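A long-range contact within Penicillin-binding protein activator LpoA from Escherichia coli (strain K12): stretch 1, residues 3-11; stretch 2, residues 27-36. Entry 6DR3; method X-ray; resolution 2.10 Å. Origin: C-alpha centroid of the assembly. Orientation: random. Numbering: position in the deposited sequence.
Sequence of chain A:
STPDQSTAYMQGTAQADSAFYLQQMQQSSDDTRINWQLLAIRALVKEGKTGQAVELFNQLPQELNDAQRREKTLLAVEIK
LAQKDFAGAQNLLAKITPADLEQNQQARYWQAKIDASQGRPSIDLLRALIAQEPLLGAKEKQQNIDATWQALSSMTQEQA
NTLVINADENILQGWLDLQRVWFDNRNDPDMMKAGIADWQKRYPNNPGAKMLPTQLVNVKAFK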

ATOM      1  N   PRO A   3       5.164  -5.612 -26.368  1.00 35.14           N
ATOM      2  CA  PRO A   3       4.101  -6.100 -25.481  1.00 34.75           C
ATOM      3  C   PRO A   3       3.689  -7.518 -25.843  1.00 34.93           C
ATOM      4  O   PRO A   3       3.674  -7.900 -27.015  1.00 39.05           O
ATOM      5  CB  PRO A   3       2.959  -5.105 -25.715  1.00 33.55           C
ATOM      6  CG  PRO A   3       3.179  -4.613 -27.098  1.00 37.66           C
ATOM      7  CD  PRO A   3       4.671  -4.581 -27.298  1.00 37.42           C
ATOM      8  N   ASP A   4       3.368  -8.299 -24.819  1.00 35.23           N
ATOM      9  CA  ASP A   4       2.816  -9.632 -24.992  1.00 41.04           C
ATOM     10  C   ASP A   4       1.365  -9.636 -24.516  1.00 36.99           C
ATOM     11  O   ASP A   4       0.785  -8.589 -24.209  1.00 30.97           O
ATOM     12  CB  ASP A   4       3.670 -10.662 -24.248  1.00 49.89           C
ATOM     13  CG  ASP A   4       3.390 -10.688 -22.760  1.00 57.08           C
ATOM     14  OD1 ASP A   4       3.251  -9.602 -22.162  1.00 59.27           O
ATOM     15  OD2 ASP A   4       3.304 -11.798 -22.191  1.00 59.28           O
ATOM     16  N   GLN A   5       0.778 -10.834 -24.441  1.00 37.52           N
ATOM     17  CA  GLN A   5      -0.651 -10.951 -24.164  1.00 31.72           C
ATOM     18  C   GLN A   5      -1.041 -10.298 -22.844  1.00 21.41           C
ATOM     19  O   GLN A   5      -2.169  -9.815 -22.709  1.00 25.70           O
ATOM     20  CB  GLN A   5      -1.062 -12.424 -24.140  1.00 34.11           C
ATOM     21  CG  GLN A   5      -1.021 -13.123 -25.480  1.00 41.37           C
ATOM     22  CD  GLN A   5      -1.366 -14.597 -25.365  1.00 41.17           C
ATOM     23  OE1 GLN A   5      -1.842 -15.055 -24.325  1.00 33.67           O
ATOM     24  NE2 GLN A   5      -1.120 -15.348 -26.433  1.00 45.39           N
ATOM     25  N   SER A   6      -0.137 -10.274 -21.861  1.00 23.91           N
ATOM     26  CA  SER A   6      -0.509  -9.951 -20.486  1.00 28.72           C
ATOM     27  C   SER A   6       0.244  -8.750 -19.917  1.00 21.32           C
ATOM     28  O   SER A   6       0.251  -8.563 -18.697  1.00 23.37           O
ATOM     29  CB  SER A   6      -0.285 -11.169 -19.590  1.00 33.35           C
ATOM     30  OG  SER A   6       1.076 -11.568 -19.610  1.00 31.63           O
ATOM     31  N   THR A   7       0.849  -7.916 -20.764  1.00 18.73           N
ATOM     32  CA  THR A   7       1.680  -6.819 -20.273  1.00 24.30           C
ATOM     33  C   THR A   7       0.925  -5.936 -19.281  1.00 23.02           C
ATOM     34  O   THR A   7       1.359  -5.752 -18.137  1.00 21.68           O
ATOM     35  CB  THR A   7       2.192  -5.990 -21.454  1.00 26.91           C
ATOM     36  OG1 THR A   7       2.994  -6.821 -22.299  1.00 29.55           O
ATOM     37  CG2 THR A   7       3.028  -4.806 -20.979  1.00 29.52           C
ATOM     38  N   ALA A   8      -0.207  -5.368 -19.709  1.00 25.13           N
ATOM     39  CA  ALA A   8      -0.922  -4.408 -18.872  1.00 21.50           C
ATOM     40  C   ALA A   8      -1.282  -5.005 -17.517  1.00 19.97           C
ATOM     41  O   ALA A   8      -1.122  -4.350 -16.481  1.00 22.22           O
ATOM     42  CB  ALA A   8      -2.185  -3.920 -19.582  1.00 23.02           C
ATOM     43  N   TYR A   9      -1.779  -6.241 -17.504  1.00 18.78           N
ATOM     44  CA  TYR A   9      -2.143  -6.872 -16.241  1.00 22.59           C
ATOM     45  C   TYR A   9      -0.911  -7.076 -15.368  1.00 23.29           C
ATOM     46  O   TYR A   9      -0.923  -6.761 -14.172  1.00 21.11           O
ATOM     47  CB  TYR A   9      -2.849  -8.204 -16.501  1.00 20.74           C
ATOM     48  CG  TYR A   9      -3.852  -8.152 -17.633  1.00 21.82           C
ATOM     49  CD1 TYR A   9      -5.103  -7.572 -17.459  1.00 19.78           C
ATOM     50  CD2 TYR A   9      -3.544  -8.682 -18.877  1.00 28.19           C
ATOM     51  CE1 TYR A   9      -6.017  -7.521 -18.496  1.00 23.84           C
ATOM     52  CE2 TYR A   9      -4.448  -8.638 -19.918  1.00 28.77           C
ATOM     53  CZ  TYR A   9      -5.682  -8.056 -19.725  1.00 27.12           C
ATOM     54  OH  TYR A   9      -6.583  -8.013 -20.764  1.00 28.08           O
ATOM     55  N   MET A  10       0.167  -7.599 -15.957  1.00 22.27           N
ATOM     56  CA  MET A  10       1.407  -7.782 -15.212  1.00 21.03           C
ATOM     57  C   MET A  10       1.884  -6.467 -14.613  1.00 20.39           C
ATOM     58  O   MET A  10       2.290  -6.418 -13.446  1.00 23.78           O
ATOM     59  CB  MET A  10       2.480  -8.373 -16.129  1.00 24.57           C
ATOM     60  CG  MET A  10       3.730  -8.841 -15.400  1.00 33.84           C
ATOM     61  SD  MET A  10       3.423 -10.255 -14.325  1.00 31.90           S
ATOM     62  CE  MET A  10       3.142 -11.542 -15.536  1.00 32.88           C
ATOM     63  N   GLN A  11       1.836  -5.386 -15.395  1.00 23.62           N
ATOM     64  CA  GLN A  11       2.276  -4.078 -14.926  1.00 26.41           C
ATOM     65  C   GLN A  11       1.254  -3.383 -14.038  1.00 26.86           C
ATOM     66  O   GLN A  11       1.576  -2.347 -13.446  1.00 25.60           O
ATOM     67  CB  GLN A  11       2.602  -3.178 -16.120  1.00 31.80           C
ATOM     68  CG  GLN A  11       3.867  -3.570 -16.866  1.00 45.86           C
ATOM     69  CD  GLN A  11       4.127  -2.686 -18.070  1.00 65.18           C
ATOM     70  OE1 GLN A  11       3.253  -1.935 -18.502  1.00 69.68           O
ATOM     71  NE2 GLN A  11       5.334  -2.771 -18.617  1.00 75.53           N
ATOM     72  N   GLN A  27      -4.689 -21.436 -22.449  1.00 42.19           N
ATOM     73  CA  GLN A  27      -4.600 -21.235 -23.891  1.00 47.50           C
ATOM     74  C   GLN A  27      -3.211 -20.781 -24.327  1.00 47.66           C
ATOM     75  O   GLN A  27      -3.056 -20.246 -25.430  1.00 46.58           O
ATOM     76  CB  GLN A  27      -5.647 -20.217 -24.349  1.00 50.09           C
ATOM     77  CG  GLN A  27      -7.084 -20.627 -24.083  1.00 58.12           C
ATOM     78  CD  GLN A  27      -8.078 -19.578 -24.540  1.00 66.33           C
ATOM     79  OE1 GLN A  27      -7.700 -18.458 -24.886  1.00 66.63           O
ATOM     80  NE2 GLN A  27      -9.357 -19.936 -24.547  1.00 71.73           N
ATOM     81  N   SER A  28      -2.198 -20.985 -23.488  1.00 53.14           N
ATOM     82  CA  SER A  28      -0.859 -20.480 -23.755  1.00 54.37           C
ATOM     83  C   SER A  28       0.169 -21.514 -23.320  1.00 47.65           C
ATOM     84  O   SER A  28      -0.156 -22.523 -22.687  1.00 37.80           O
ATOM     85  CB  SER A  28      -0.616 -19.146 -23.038  1.00 53.32           C
ATOM     86  OG  SER A  28      -0.881 -19.263 -21.650  1.00 52.66           O
ATOM     87  N   SER A  29       1.426 -21.249 -23.667  1.00 49.22           N
ATOM     88  CA  SER A  29       2.527 -22.122 -23.293  1.00 47.28           C
ATOM     89  C   SER A  29       3.777 -21.279 -23.080  1.00 46.62           C
ATOM     90  O   SER A  29       3.813 -20.087 -23.400  1.00 42.49           O
ATOM     91  CB  SER A  29       2.770 -23.199 -24.358  1.00 47.52           C
ATOM     92  OG  SER A  29       3.020 -22.616 -25.623  1.00 46.61           O
ATOM     93  N   ASP A  30       4.800 -21.913 -22.519  1.00 41.68           N
ATOM     94  CA  ASP A  30       6.136 -21.310 -22.373  1.00 43.30           C
ATOM     95  C   ASP A  30       5.994 -20.046 -21.512  1.00 39.74           C
ATOM     96  O   ASP A  30       5.230 -20.050 -20.534  1.00 32.21           O
ATOM     97  CB  ASP A  30       6.736 -21.096 -23.752  1.00 51.38           C
ATOM     98  CG  ASP A  30       8.219 -20.773 -23.702  1.00 57.23           C
ATOM     99  OD1 ASP A  30       8.985 -21.574 -23.127  1.00 59.19           O
ATOM    100  OD2 ASP A  30       8.617 -19.718 -24.239  1.00 58.29           O
ATOM    101  N   ASP A  31       6.703 -18.961 -21.842  1.00 38.90           N
ATOM    102  CA  ASP A  31       6.735 -17.790 -20.970  1.00 37.26           C
ATOM    103  C   ASP A  31       5.380 -17.101 -20.906  1.00 38.35           C
ATOM    104  O   ASP A  31       4.992 -16.583 -19.852  1.00 27.99           O
ATOM    105  CB  ASP A  31       7.809 -16.814 -21.449  1.00 38.54           C
ATOM    106  CG  ASP A  31       9.209 -17.268 -21.088  1.00 46.34           C
ATOM    107  OD1 ASP A  31       9.464 -17.515 -19.889  1.00 46.74           O
ATOM    108  OD2 ASP A  31      10.053 -17.388 -22.001  1.00 50.07           O
ATOM    109  N   THR A  32       4.654 -17.060 -22.026  1.00 43.46           N
ATOM    110  CA  THR A  32       3.304 -16.506 -22.006  1.00 38.57           C
ATOM    111  C   THR A  32       2.463 -17.181 -20.933  1.00 27.65           C
ATOM    112  O   THR A  32       1.729 -16.517 -20.193  1.00 26.69           O
ATOM    113  CB  THR A  32       2.654 -16.663 -23.383  1.00 41.68           C
ATOM    114  OG1 THR A  32       3.470 -16.026 -24.374  1.00 49.18           O
ATOM    115  CG2 THR A  32       1.263 -16.040 -23.407  1.00 39.29           C
ATOM    116  N   ARG A  33       2.573 -18.507 -20.825  1.00 27.55           N
ATOM    117  CA  ARG A  33       1.816 -19.241 -19.817  1.00 29.66           C
ATOM    118  C   ARG A  33       2.292 -18.895 -18.410  1.00 28.38           C
ATOM    119  O   ARG A  33       1.474 -18.730 -17.497  1.00 25.01           O
ATOM    120  CB  ARG A  33       1.937 -20.743 -20.073  1.00 34.48           C
ATOM    121  CG  ARG A  33       1.082 -21.608 -19.162  1.00 37.52           C
ATOM    122  CD  ARG A  33       1.435 -23.075 -19.315  1.00 41.11           C
ATOM    123  NE  ARG A  33       0.557 -23.934 -18.523  1.00 47.05           N
ATOM    124  CZ  ARG A  33      -0.597 -24.437 -18.953  1.00 56.89           C
ATOM    125  NH1 ARG A  33      -1.037 -24.174 -20.178  1.00 59.10           N
ATOM    126  NH2 ARG A  33      -1.318 -25.208 -18.151  1.00 65.33           N
ATOM    127  N   ILE A  34       3.608 -18.778 -18.216  1.00 24.94           N
ATOM    128  CA  ILE A  34       4.135 -18.422 -16.900  1.00 25.14           C
ATOM    129  C   ILE A  34       3.582 -17.075 -16.454  1.00 22.06           C
ATOM    130  O   ILE A  34       3.192 -16.901 -15.294  1.00 21.83           O
ATOM    131  CB  ILE A  34       5.677 -18.423 -16.920  1.00 21.90           C
ATOM    132  CG1 ILE A  34       6.202 -19.855 -17.054  1.00 24.37           C
ATOM    133  CG2 ILE A  34       6.242 -17.765 -15.653  1.00 22.59           C
ATOM    134  CD1 ILE A  34       7.702 -19.945 -17.264  1.00 28.42           C
ATOM    135  N   ASN A  35       3.549 -16.100 -17.363  1.00 24.14           N
ATOM    136  CA  ASN A  35       3.051 -14.778 -17.004  1.00 21.77           C
ATOM    137  C   ASN A  35       1.591 -14.844 -16.568  1.00 18.84           C
ATOM    138  O   ASN A  35       1.213 -14.270 -15.541  1.00 22.82           O
ATOM    139  CB  ASN A  35       3.229 -13.815 -18.179  1.00 27.88           C
ATOM    140  CG  ASN A  35       4.687 -13.511 -18.463  1.00 32.80           C
ATOM    141  OD1 ASN A  35       5.534 -13.585 -17.571  1.00 31.41           O
ATOM    142  ND2 ASN A  35       4.987 -13.164 -19.709  1.00 37.35           N
ATOM    143  N   TRP A  36       0.753 -15.540 -17.342  1.00 23.96           N
ATOM    144  CA  TRP A  36      -0.636 -15.728 -16.933  1.00 23.87           C
ATOM    145  C   TRP A  36      -0.713 -16.452 -15.596  1.00 26.18           C
ATOM    146  O   TRP A  36      -1.551 -16.124 -14.748  1.00 19.50           O
ATOM    147  CB  TRP A  36      -1.408 -16.506 -18.000  1.00 19.61           C
ATOM    148  CG  TRP A  36      -1.718 -15.729 -19.255  1.00 20.46           C
ATOM    149  CD1 TRP A  36      -1.390 -16.076 -20.533  1.00 24.51           C
ATOM    150  CD2 TRP A  36      -2.425 -14.484 -19.349  1.00 22.14           C
ATOM    151  NE1 TRP A  36      -1.846 -15.128 -21.415  1.00 27.62           N
ATOM    152  CE2 TRP A  36      -2.482 -14.138 -20.715  1.00 27.13           C
ATOM    153  CE3 TRP A  36      -3.013 -13.627 -18.412  1.00 19.57           C
ATOM    154  CZ2 TRP A  36      -3.105 -12.976 -21.167  1.00 30.30           C
ATOM    155  CZ3 TRP A  36      -3.632 -12.472 -18.864  1.00 24.19           C
ATOM    156  CH2 TRP A  36      -3.672 -12.157 -20.229  1.00 29.37           C
TER
HETATM  157  O   HOH W   1      -1.918 -17.916 -27.005  1.00 44.46           O

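A turn and two residues of the helix that follows it, Tyr9 and Met10, pack against one side of a second helix through a small, mixed contact, in which one hydrogen bond at the edge of a tryptophan ring, a second, longer one from the neighbouring asparagine and a few close van der Waals touches bury 401 Å² in all.

Trp36 gives the most area. Its CA-to-CB bond points sideways, yet with chi1 at -73° (m) the indole reaches the first stretch and is used in two ways. At the ring edge, Trp36 NE1 donates to Gln5 OE1 at 2.9 Å with an N-H...acceptor angle of 169°, so a buried ring does not leave its one polar group unpaired. Over one face sits Ser6: Ser6 CB lies 3.5 Å from the centroid of the Trp36 six-membered ring and 8° off the normal, a CH-pi contact that a small side chain makes at close range. Tyr9 brings an aromatic ring to the indole near its plane, Tyr9 CE2 to Trp36 CH2 at 3.6 Å, in an oblique pair with planes at 43°.

Gln5 suits its place because an amide offers both an acceptor and a donor. While Gln5 OE1 accepts the indole N-H and also lies 3.4 Å from Thr32 CG2, a methyl that adds an apolar touch, Gln5 NE2 donates to the oxygen of a water at 2.7 Å, which in turn donates to Gln27 O, extending the link to the start of the second stretch.

Asn35, one helix position before the tryptophan, holds the other bond: Asn35 ND2 donates to Asp4 OD2 at 3.3 Å, while its OD1 is bonded elsewhere in the structure, so both ends of the amide are used. Asp4 is also braced within its own type I turn, where Thr7 OG1 donates to Asp4 OD1 at 2.8 Å. Ser6 OG comes within 3.4 Å of Asn35 CB. Finally, the flexible Met10 (t, p, p) brings Met10 CE to 3.3 Å from Asn35 O and 3.5 Å from Asn35 CB.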